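Local coordinates for protein eukaryotic translation initiation factor 2A (PDB 3WJ9) that probably directs binding of initiator methionyl-tRNA to 40S ribosomal subunits in a codon-dependent manner, early in the translation of a small number of mRNAs, at residues V274-N277 against E282-I285; T314-P319 against Y323-G328. All coordinates share one frame; numbering follows the deposited sequence.

Interaction 1 of 2, residues V274-N277 against E282-I285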
ATOM      1  N   VAL A 274      11.435   4.962  -1.907  1.00 41.21           N
ATOM      2  CA  VAL A 274      11.399   5.732  -0.666  1.00 39.07           C
ATOM      3  C   VAL A 274      10.542   4.985   0.356  1.00 44.22           C
ATOM      4  O   VAL A 274       9.423   4.577   0.051  1.00 49.66           O
ATOM      5  CB  VAL A 274      10.848   7.157  -0.886  1.00 53.51           C
ATOM      6  CG1 VAL A 274      11.102   8.015   0.337  1.00 35.61           C
ATOM      7  CG2 VAL A 274      11.488   7.796  -2.113  1.00 38.69           C
ATOM      8  N   CYS A 275      11.071   4.793   1.561  1.00 35.80           N
ATOM      9  CA  CYS A 275      10.398   3.954   2.548  1.00 46.15           C
ATOM     10  C   CYS A 275      10.704   4.358   3.991  1.00 51.19           C
ATOM     11  O   CYS A 275      11.862   4.553   4.359  1.00 50.20           O
ATOM     12  CB  CYS A 275      10.788   2.489   2.333  1.00 36.48           C
ATOM     13  SG  CYS A 275       9.827   1.297   3.292  1.00 57.10           S
ATOM     14  N   TRP A 276       9.654   4.482   4.799  1.00 54.93           N
ATOM     15  CA  TRP A 276       9.802   4.736   6.229  1.00 48.78           C
ATOM     16  C   TRP A 276      10.164   3.452   6.964  1.00 49.98           C
ATOM     17  O   TRP A 276      10.207   2.379   6.368  1.00 49.78           O
ATOM     18  CB  TRP A 276       8.510   5.317   6.815  1.00 52.92           C
ATOM     19  CG  TRP A 276       8.287   6.766   6.511  1.00 56.84           C
ATOM     20  CD1 TRP A 276       7.573   7.285   5.473  1.00 54.66           C
ATOM     21  CD2 TRP A 276       8.772   7.883   7.265  1.00 51.37           C
ATOM     22  NE1 TRP A 276       7.587   8.658   5.529  1.00 55.06           N
ATOM     23  CE2 TRP A 276       8.315   9.049   6.620  1.00 56.24           C
ATOM     24  CE3 TRP A 276       9.548   8.010   8.420  1.00 64.75           C
ATOM     25  CZ2 TRP A 276       8.612  10.325   7.092  1.00 55.06           C
ATOM     26  CZ3 TRP A 276       9.839   9.278   8.887  1.00 70.23           C
ATOM     27  CH2 TRP A 276       9.373  10.418   8.224  1.00 59.78           C
ATOM     28  N   ASN A 277      10.426   3.564   8.262  1.00 44.46           N
ATOM     29  CA  ASN A 277      10.584   2.384   9.104  1.00 53.37           C
ATOM     30  C   ASN A 277       9.324   2.173   9.930  1.00 53.06           C
ATOM     31  O   ASN A 277       8.617   3.130  10.244  1.00 50.01           O
ATOM     32  CB  ASN A 277      11.804   2.514  10.018  1.00 52.31           C
ATOM     33  CG  ASN A 277      12.338   1.173  10.477  1.00 61.85           C
ATOM     34  OD1 ASN A 277      11.623   0.172  10.472  1.00 68.50           O
ATOM     35  ND2 ASN A 277      13.606   1.147  10.874  1.00 60.51           N
ATOM     36  N   GLU A 282      13.305   5.609  11.699  1.00 69.37           N
ATOM     37  CA  GLU A 282      14.245   5.709  10.593  1.00 63.69           C
ATOM     38  C   GLU A 282      13.543   5.664   9.241  1.00 53.97           C
ATOM     39  O   GLU A 282      12.342   5.413   9.159  1.00 59.32           O
ATOM     40  CB  GLU A 282      15.287   4.589  10.670  1.00 62.89           C
ATOM     41  CG  GLU A 282      16.210   4.659  11.877  1.00 73.45           C
ATOM     42  CD  GLU A 282      15.632   3.975  13.101  1.00 83.23           C
ATOM     43  OE1 GLU A 282      14.502   3.449  13.014  1.00 84.47           O
ATOM     44  OE2 GLU A 282      16.308   3.966  14.151  1.00 75.19           O
ATOM     45  N   PHE A 283      14.308   5.926   8.187  1.00 53.46           N
ATOM     46  CA  PHE A 283      13.842   5.750   6.817  1.00 61.41           C
ATOM     47  C   PHE A 283      15.035   5.692   5.869  1.00 58.71           C
ATOM     48  O   PHE A 283      16.132   6.125   6.213  1.00 57.75           O
ATOM     49  CB  PHE A 283      12.866   6.864   6.405  1.00 56.89           C
ATOM     50  CG  PHE A 283      13.493   8.229   6.265  1.00 69.19           C
ATOM     51  CD1 PHE A 283      13.642   9.061   7.363  1.00 70.02           C
ATOM     52  CD2 PHE A 283      13.894   8.696   5.023  1.00 74.67           C
ATOM     53  CE1 PHE A 283      14.200  10.323   7.227  1.00 65.82           C
ATOM     54  CE2 PHE A 283      14.456   9.954   4.881  1.00 75.74           C
ATOM     55  CZ  PHE A 283      14.608  10.768   5.984  1.00 60.46           C
ATOM     56  N   GLY A 284      14.817   5.145   4.678  1.00 50.07           N
ATOM     57  CA  GLY A 284      15.898   4.947   3.730  1.00 47.91           C
ATOM     58  C   GLY A 284      15.557   5.332   2.306  1.00 45.27           C
ATOM     59  O   GLY A 284      14.390   5.489   1.955  1.00 48.31           O
ATOM     60  N   ILE A 285      16.591   5.488   1.483  1.00 39.62           N
ATOM     61  CA  ILE A 285      16.427   5.916   0.098  1.00 43.07           C
ATOM     62  C   ILE A 285      17.334   5.134  -0.849  1.00 47.48           C
ATOM     63  O   ILE A 285      18.530   4.999  -0.602  1.00 45.51           O
ATOM     64  CB  ILE A 285      16.732   7.425  -0.070  1.00 56.13           C
ATOM     65  CG1 ILE A 285      15.887   8.265   0.890  1.00 63.23           C
ATOM     66  CG2 ILE A 285      16.504   7.860  -1.508  1.00 53.95           C
ATOM     67  CD1 ILE A 285      16.181   9.743   0.824  1.00 83.07           C
TER
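Trp276 and Phe283 face each other as a non-hydrogen-bonded antiparallel pair, with CA atoms 4.2 Å apart, and their side chains run alongside one another on the same face of the sheet as Val274 and Ile285. The rings are obliquely inclined, their planes differing by 49°, and the centroid of the indole six-membered ring lies 5.2 Å from that of the phenyl. Touching is done by the benzo side of the indole: Trp276 CE3 lies 4.0 Å from Phe283 CB, and Trp276 CZ3 lies 4.1 Å from Phe283 CD1. In Phe283, a chi1 of 69° sets CG between the backbone N and the carbonyl carbon, which brings the phenyl beside the indole. The pyrrole end of Trp276 is held separately, since NE1 donates to Lys221 O.

At the turn end, Asn277 and Glu282 also lie side by side. Asn277 ND2 makes a weak hydrogen bond of 3.3 Å to Glu282 OE1, with the amide and carboxylate planes turned 56° apart; the other amide atom, OD1, bonds to Ser321 OG. Asp279 OD1 also lies near Glu282 OE1, a proximity that could raise the proton affinity of either acid. Backbone bonds fix the register: Gly284 N to Cys275 O is 3.0 Å, whereas the return bond from Cys275 N and the Asn277 N to Glu282 O bond are both weak.

Around this hairpin, strand 228-233 meets Val274 and Trp276 through Leu230 and Ser228. On the opposite face of the sheet, Cys275 touches Phe317 of strand 314-317, while strand 292-297 continues the sheet beyond strand 283-287 and sets Phe297 nearly parallel to the ring of Phe283.

Interaction 2 of 2, residues T314-P319 against Y323-G328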
ATOM      1  N   THR A 314      15.037  -1.375  -4.873  1.00 36.46           N
ATOM      2  CA  THR A 314      13.931  -1.560  -3.943  1.00 29.17           C
ATOM      3  C   THR A 314      14.407  -1.751  -2.505  1.00 29.15           C
ATOM      4  O   THR A 314      15.287  -2.565  -2.237  1.00 33.46           O
ATOM      5  CB  THR A 314      13.070  -2.773  -4.351  1.00 35.94           C
ATOM      6  OG1 THR A 314      12.681  -2.648  -5.726  1.00 42.02           O
ATOM      7  CG2 THR A 314      11.827  -2.870  -3.479  1.00 39.77           C
ATOM      8  N   LEU A 315      13.811  -0.994  -1.587  1.00 35.64           N
ATOM      9  CA  LEU A 315      14.160  -1.068  -0.173  1.00 31.57           C
ATOM     10  C   LEU A 315      12.942  -1.433   0.669  1.00 37.62           C
ATOM     11  O   LEU A 315      11.851  -0.916   0.439  1.00 40.37           O
ATOM     12  CB  LEU A 315      14.742   0.264   0.303  1.00 37.90           C
ATOM     13  CG  LEU A 315      15.214   0.336   1.756  1.00 36.61           C
ATOM     14  CD1 LEU A 315      16.610  -0.244   1.903  1.00 34.63           C
ATOM     15  CD2 LEU A 315      15.171   1.765   2.256  1.00 41.75           C
ATOM     16  N   ILE A 316      13.124  -2.326   1.639  1.00 45.38           N
ATOM     17  CA  ILE A 316      12.036  -2.718   2.537  1.00 38.29           C
ATOM     18  C   ILE A 316      12.523  -2.867   3.979  1.00 39.15           C
ATOM     19  O   ILE A 316      13.541  -3.510   4.234  1.00 42.45           O
ATOM     20  CB  ILE A 316      11.377  -4.051   2.099  1.00 41.40           C
ATOM     21  CG1 ILE A 316      10.873  -3.971   0.657  1.00 47.93           C
ATOM     22  CG2 ILE A 316      10.228  -4.409   3.031  1.00 46.79           C
ATOM     23  CD1 ILE A 316      10.320  -5.276   0.123  1.00 57.13           C
ATOM     24  N   PHE A 317      11.798  -2.267   4.918  1.00 48.22           N
ATOM     25  CA  PHE A 317      12.087  -2.442   6.337  1.00 41.64           C
ATOM     26  C   PHE A 317      11.262  -3.593   6.905  1.00 39.79           C
ATOM     27  O   PHE A 317      10.111  -3.794   6.514  1.00 46.15           O
ATOM     28  CB  PHE A 317      11.801  -1.157   7.119  1.00 47.66           C
ATOM     29  CG  PHE A 317      12.808  -0.062   6.888  1.00 46.48           C
ATOM     30  CD1 PHE A 317      12.693   0.784   5.798  1.00 43.58           C
ATOM     31  CD2 PHE A 317      13.862   0.126   7.766  1.00 50.61           C
ATOM     32  CE1 PHE A 317      13.610   1.796   5.587  1.00 48.51           C
ATOM     33  CE2 PHE A 317      14.785   1.134   7.561  1.00 39.38           C
ATOM     34  CZ  PHE A 317      14.659   1.970   6.468  1.00 34.08           C
ATOM     35  N   SER A 318      11.854  -4.355   7.818  1.00 36.82           N
ATOM     36  CA  SER A 318      11.132  -5.419   8.506  1.00 35.07           C
ATOM     37  C   SER A 318      10.119  -4.810   9.468  1.00 41.12           C
ATOM     38  O   SER A 318      10.352  -3.727  10.004  1.00 55.62           O
ATOM     39  CB  SER A 318      12.097  -6.336   9.261  1.00 36.30           C
ATOM     40  OG  SER A 318      12.799  -5.621  10.266  1.00 48.81           O
ATOM     41  N   PRO A 319       8.982  -5.494   9.672  1.00 40.97           N
ATOM     42  CA  PRO A 319       7.932  -5.063  10.600  1.00 40.70           C
ATOM     43  C   PRO A 319       8.454  -4.770  12.005  1.00 38.06           C
ATOM     44  O   PRO A 319       7.936  -3.877  12.675  1.00 60.30           O
ATOM     45  CB  PRO A 319       6.979  -6.258  10.618  1.00 38.53           C
ATOM     46  CG  PRO A 319       7.115  -6.843   9.270  1.00 32.50           C
ATOM     47  CD  PRO A 319       8.568  -6.679   8.902  1.00 40.63           C
ATOM     48  N   TYR A 323      15.390  -5.407  10.737  1.00 51.62           N
ATOM     49  CA  TYR A 323      16.042  -5.802   9.493  1.00 47.03           C
ATOM     50  C   TYR A 323      15.736  -4.850   8.345  1.00 47.61           C
ATOM     51  O   TYR A 323      14.652  -4.273   8.270  1.00 46.78           O
ATOM     52  CB  TYR A 323      15.628  -7.222   9.107  1.00 45.26           C
ATOM     53  CG  TYR A 323      15.812  -8.230  10.215  1.00 51.40           C
ATOM     54  CD1 TYR A 323      17.081  -8.570  10.663  1.00 48.45           C
ATOM     55  CD2 TYR A 323      14.719  -8.845  10.810  1.00 58.18           C
ATOM     56  CE1 TYR A 323      17.257  -9.487  11.676  1.00 50.10           C
ATOM     57  CE2 TYR A 323      14.886  -9.770  11.825  1.00 57.78           C
ATOM     58  CZ  TYR A 323      16.159 -10.086  12.253  1.00 56.04           C
ATOM     59  OH  TYR A 323      16.334 -11.003  13.263  1.00 77.23           O
ATOM     60  N   ILE A 324      16.705  -4.691   7.449  1.00 43.60           N
ATOM     61  CA  ILE A 324      16.537  -3.854   6.267  1.00 37.86           C
ATOM     62  C   ILE A 324      16.840  -4.654   5.001  1.00 38.17           C
ATOM     63  O   ILE A 324      17.919  -5.231   4.867  1.00 42.90           O
ATOM     64  CB  ILE A 324      17.440  -2.603   6.327  1.00 49.83           C
ATOM     65  CG1 ILE A 324      17.207  -1.840   7.636  1.00 57.85           C
ATOM     66  CG2 ILE A 324      17.182  -1.702   5.135  1.00 43.56           C
ATOM     67  CD1 ILE A 324      18.065  -0.600   7.788  1.00 66.02           C
ATOM     68  N   LEU A 325      15.881  -4.687   4.080  1.00 37.87           N
ATOM     69  CA  LEU A 325      16.013  -5.469   2.855  1.00 36.95           C
ATOM     70  C   LEU A 325      16.425  -4.587   1.681  1.00 36.63           C
ATOM     71  O   LEU A 325      15.987  -3.442   1.571  1.00 54.50           O
ATOM     72  CB  LEU A 325      14.698  -6.197   2.549  1.00 45.81           C
ATOM     73  CG  LEU A 325      14.629  -7.199   1.392  1.00 32.95           C
ATOM     74  CD1 LEU A 325      13.647  -8.303   1.730  1.00 54.22           C
ATOM     75  CD2 LEU A 325      14.217  -6.522   0.093  1.00 36.40           C
ATOM     76  N   LEU A 326      17.269  -5.122   0.805  1.00 41.62           N
ATOM     77  CA  LEU A 326      17.699  -4.387  -0.377  1.00 44.95           C
ATOM     78  C   LEU A 326      17.736  -5.319  -1.583  1.00 39.08           C
ATOM     79  O   LEU A 326      18.537  -6.252  -1.635  1.00 43.62           O
ATOM     80  CB  LEU A 326      19.068  -3.746  -0.143  1.00 36.47           C
ATOM     81  CG  LEU A 326      19.515  -2.730  -1.195  1.00 44.22           C
ATOM     82  CD1 LEU A 326      18.501  -1.606  -1.322  1.00 49.53           C
ATOM     83  CD2 LEU A 326      20.892  -2.176  -0.871  1.00 48.59           C
ATOM     84  N   ALA A 327      16.863  -5.067  -2.553  1.00 37.50           N
ATOM     85  CA  ALA A 327      16.688  -5.990  -3.667  1.00 31.33           C
ATOM     86  C   ALA A 327      16.652  -5.295  -5.022  1.00 47.31           C
ATOM     87  O   ALA A 327      16.591  -4.070  -5.109  1.00 59.64           O
ATOM     88  CB  ALA A 327      15.419  -6.802  -3.467  1.00 40.31           C
ATOM     89  N   GLY A 328      16.687  -6.102  -6.077  1.00 44.96           N
ATOM     90  CA  GLY A 328      16.588  -5.609  -7.437  1.00 34.85           C
ATOM     91  C   GLY A 328      15.481  -6.321  -8.190  1.00 40.18           C
ATOM     92  O   GLY A 328      15.599  -7.504  -8.508  1.00 58.23           O
TER
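Strands 314-317 and 323-327 run antiparallel, their axes 163° apart in direction and 4.6 Å apart at closest approach, with paired N-H and C=O groups at Ile316-Leu325 and Thr314-Ala327, where Ala327 N to Thr314 O is 3.0 Å and the return bond from Thr314 N is weak.

On one face, Ile324 is shared by two neighbours. Its CD1 lies 3.7 Å from Phe317 CE2, the two side chains pointing the same way, and its CG2 lies 3.6 Å from Leu315 CD1. In that leucine, chi1 (-178°) sends CG out beside the carbonyl carbon and chi2 (82°) turns CD1 toward the partner strand. Ile316 and Leu325 run alongside each other on the other face, with CB atoms 4.0 Å apart.

Ser318 OG accepts the N-H of Tyr323 at 2.6 Å and also bonds to Asn320 OD1, so one hydroxyl links the turn residue Asn320 to the start of strand 323-327.

Strand 292-297 of one neighbouring blade packs on the Leu315-Phe317 face and strand 358-361 of the next on the Leu325 side. Strands 335-340 and 346-352 complete the antiparallel sheet, making this hairpin the first two strands of a four-stranded beta-propeller blade, within the third WD repeat.

Overall arrangement
Interactions 1 and 2 are hairpins that open successive four-stranded blades of the propeller part of the factor, in the second and third WD repeats, and follow one another along the chain. Their centres are about 9 Å apart and they touch directly. Phe317 of interaction 2 provides most of the joint: its CE1 lies 3.5 Å from Cys275 O, and its ring also packs against Trp276 O and the side-chain amide of Asn277. Farther along, Leu315 CD2 comes to 3.6 Å from Gly284 CA, where the absence of a side chain leaves the backbone accessible to the leucine methyl. Thus the Leu315-Phe317 face of hairpin 314-328 rests on the Cys275-Gly284 face of hairpin 274-285.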